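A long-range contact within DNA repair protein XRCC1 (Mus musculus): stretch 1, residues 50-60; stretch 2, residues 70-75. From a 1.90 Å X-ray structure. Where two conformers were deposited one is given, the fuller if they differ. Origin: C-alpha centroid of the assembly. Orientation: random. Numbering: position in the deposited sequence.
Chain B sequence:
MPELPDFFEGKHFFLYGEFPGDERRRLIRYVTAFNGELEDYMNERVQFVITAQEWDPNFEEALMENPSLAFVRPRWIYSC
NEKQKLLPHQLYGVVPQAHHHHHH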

# COMPACT_ATOMS: atom_id res chain seq x y z
N ILE B 50 7.14 11.14 7.44
CA ILE B 50 8.37 10.57 6.93
C ILE B 50 8.94 11.48 5.85
O ILE B 50 8.24 11.81 4.90
CB ILE B 50 8.15 9.17 6.32
CG1 ILE B 50 7.38 8.27 7.29
CG2 ILE B 50 9.48 8.56 5.88
CD1 ILE B 50 8.05 8.05 8.66
N THR B 51 10.19 11.90 6.02
CA THR B 51 10.80 12.86 5.10
C THR B 51 12.28 12.60 4.87
O THR B 51 13.03 12.33 5.81
CB THR B 51 10.61 14.31 5.59
OG1 THR B 51 11.38 15.20 4.77
CG2 THR B 51 11.06 14.46 7.05
N ALA B 52 12.71 12.68 3.61
CA ALA B 52 14.13 12.60 3.28
C ALA B 52 14.76 14.00 3.08
O ALA B 52 15.95 14.12 2.79
CB ALA B 52 14.32 11.75 2.01
N GLN B 53 13.94 15.03 3.26
CA GLN B 53 14.32 16.41 2.94
C GLN B 53 14.80 17.19 4.18
O GLN B 53 14.70 16.70 5.30
CB GLN B 53 13.12 17.14 2.33
CG GLN B 53 12.41 16.38 1.21
CD GLN B 53 13.19 16.38 -0.10
OE1 GLN B 53 13.32 15.35 -0.76
NE2 GLN B 53 13.69 17.54 -0.48
N GLU B 54 15.30 18.40 3.96
CA GLU B 54 15.61 19.31 5.05
C GLU B 54 14.31 19.65 5.78
O GLU B 54 13.24 19.63 5.17
CB GLU B 54 16.25 20.61 4.52
N TRP B 55 14.40 19.95 7.07
CA TRP B 55 13.25 20.41 7.84
C TRP B 55 12.49 21.46 7.04
O TRP B 55 13.08 22.38 6.47
CB TRP B 55 13.71 21.03 9.17
CG TRP B 55 12.59 21.51 10.05
CD1 TRP B 55 12.08 22.77 10.14
CD2 TRP B 55 11.84 20.72 10.99
NE1 TRP B 55 11.07 22.82 11.07
CE2 TRP B 55 10.90 21.57 11.60
CE3 TRP B 55 11.88 19.37 11.36
CZ2 TRP B 55 10.00 21.11 12.56
CZ3 TRP B 55 10.98 18.93 12.32
CH2 TRP B 55 10.06 19.80 12.91
N ASP B 56 11.17 21.32 6.99
CA ASP B 56 10.30 22.30 6.35
C ASP B 56 9.75 23.22 7.43
O ASP B 56 9.10 22.75 8.37
CB ASP B 56 9.17 21.58 5.62
CG ASP B 56 8.25 22.53 4.85
OD1 ASP B 56 8.21 23.73 5.18
OD2 ASP B 56 7.56 22.06 3.92
N PRO B 57 10.01 24.53 7.31
CA PRO B 57 9.53 25.49 8.32
C PRO B 57 8.01 25.43 8.52
O PRO B 57 7.53 25.82 9.58
CB PRO B 57 9.94 26.86 7.74
CG PRO B 57 11.09 26.56 6.85
CD PRO B 57 10.85 25.18 6.29
N ASN B 58 7.28 24.97 7.51
CA ASN B 58 5.83 24.84 7.63
C ASN B 58 5.40 23.73 8.59
O ASN B 58 4.24 23.66 8.99
CB ASN B 58 5.19 24.63 6.25
CG ASN B 58 5.35 25.84 5.35
OD1 ASN B 58 5.59 26.95 5.81
ND2 ASN B 58 5.23 25.62 4.05
N PHE B 59 6.34 22.85 8.94
CA PHE B 59 6.06 21.80 9.92
C PHE B 59 5.64 22.46 11.24
O PHE B 59 4.91 21.87 12.04
CB PHE B 59 7.28 20.91 10.17
CG PHE B 59 7.59 19.95 9.05
CD1 PHE B 59 6.63 19.62 8.09
CD2 PHE B 59 8.84 19.34 8.98
CE1 PHE B 59 6.93 18.73 7.07
CE2 PHE B 59 9.14 18.45 7.97
CZ PHE B 59 8.19 18.14 7.01
N GLU B 60 6.09 23.68 11.47
CA GLU B 60 5.71 24.39 12.68
C GLU B 60 4.20 24.62 12.73
O GLU B 60 3.59 24.52 13.80
CB GLU B 60 6.48 25.71 12.84
CG GLU B 60 6.25 26.32 14.23
CD GLU B 60 7.07 27.58 14.49
OE1 GLU B 60 7.96 27.91 13.67
OE2 GLU B 60 6.81 28.24 15.52
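Stretch 2 (70-75) AFVRPR

Stretch 2 runs as a β-strand from Ala70 to Val72 and then leaves the sheet, Arg73 keeping an extended backbone (phi/psi -75/148) before Pro74 turns to -60/-24. It lies parallel to the strand that includes Ile50. The register rests on one bridge, Ile50 with Val72, whose CA atoms are 5.0 Å apart and whose side chains share a face of the sheet; the next pair, Thr51 CA and Arg73 CA, has opened to 5.5 Å.

Backbone hydrogen bonding across the pair consists of Thr51 N to Val72 O, 3.0 Å with an angle of 161° at the hydrogen. The same carbonyl receives a CA-H...O contact, Ile50 CA to Val72 O at 3.3 Å and 151°.

Beyond the strand, the polar contacts pass to the Arg73 side chain. Its CA-to-CB bond points away from stretch 1, yet with chi1 and chi2 both m and chi3 t the guanidinium comes back to the loop. Arg73 NH1 donates to Thr51 O (2.8 Å, 158°) and to Gln53 O (2.7 Å, 164°), while Arg73 NH2 adds a weak bond to Gln53 O (3.2 Å, 132°). Both carbonyl oxygens lie at the guanidinium edge, near its plane, where N-H groups can reach them. The loop is also braced internally, Gln53 N donating to Thr51 OG1 at 3.0 Å.

Aromatic packing centres on Phe71, directed toward stretch 1. Its ring forms an offset stack with Phe59 (centroids 4.5 Å, planes 30°; Phe59 CG to Phe71 CE2 3.3 Å) and receives the edge of Trp55 on its face (centroids 4.9 Å, planes 62°; Trp55 CH2 to Phe71 CD1 3.8 Å).

Aliphatic contacts complete the fit: Ile50 CD1 meets Val72 CB and Ile50 CG2 meets Pro74 CB, each at 4.0 Å, and Ala52 CB lies 4.2 Å from Pro74 CG. Together the stretches bury 520 Å².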

# COMPACT_ATOMS: atom_id res chain seq x y z
N ALA B 70 5.45 13.29 15.02
CA ALA B 70 6.87 12.95 15.03
C ALA B 70 7.38 12.98 13.60
O ALA B 70 6.72 12.48 12.69
CB ALA B 70 7.07 11.57 15.60
N PHE B 71 8.55 13.57 13.40
CA PHE B 71 9.17 13.67 12.07
C PHE B 71 10.35 12.71 12.01
O PHE B 71 11.21 12.73 12.90
CB PHE B 71 9.60 15.11 11.81
CG PHE B 71 8.46 16.09 11.93
CD1 PHE B 71 8.08 16.59 13.15
CD2 PHE B 71 7.73 16.45 10.80
CE1 PHE B 71 7.01 17.47 13.26
CE2 PHE B 71 6.66 17.32 10.90
CZ PHE B 71 6.30 17.83 12.13
N VAL B 72 10.38 11.86 10.99
CA VAL B 72 11.32 10.73 10.96
C VAL B 72 11.89 10.47 9.57
O VAL B 72 11.20 10.68 8.57
CB VAL B 72 10.62 9.44 11.40
CG1 VAL B 72 11.65 8.37 11.77
CG2 VAL B 72 9.66 9.71 12.54
N ARG B 73 13.14 10.00 9.53
CA ARG B 73 13.80 9.60 8.28
C ARG B 73 13.28 8.25 7.76
O ARG B 73 12.93 7.37 8.53
CB ARG B 73 15.32 9.50 8.49
CG ARG B 73 16.00 10.86 8.79
CD ARG B 73 15.70 11.84 7.67
NE ARG B 73 16.42 13.11 7.80
CZ ARG B 73 16.09 14.22 7.16
NH1 ARG B 73 15.04 14.22 6.36
NH2 ARG B 73 16.80 15.33 7.34
N PRO B 74 13.25 8.07 6.43
CA PRO B 74 12.77 6.79 5.89
C PRO B 74 13.59 5.58 6.36
O PRO B 74 13.06 4.46 6.39
CB PRO B 74 12.84 6.97 4.37
CG PRO B 74 13.63 8.22 4.13
CD PRO B 74 13.52 9.06 5.37
N ARG B 75 14.85 5.78 6.74
CA ARG B 75 15.66 4.68 7.28
C ARG B 75 14.96 3.96 8.45
O ARG B 75 15.18 2.77 8.68
CB ARG B 75 17.06 5.16 7.70
CG ARG B 75 17.93 4.07 8.33
CD ARG B 75 18.24 2.92 7.35
NE ARG B 75 19.13 3.34 6.27
CZ ARG B 75 19.45 2.59 5.22
NH1 ARG B 75 18.95 1.37 5.09
NH2 ARG B 75 20.28 3.06 4.30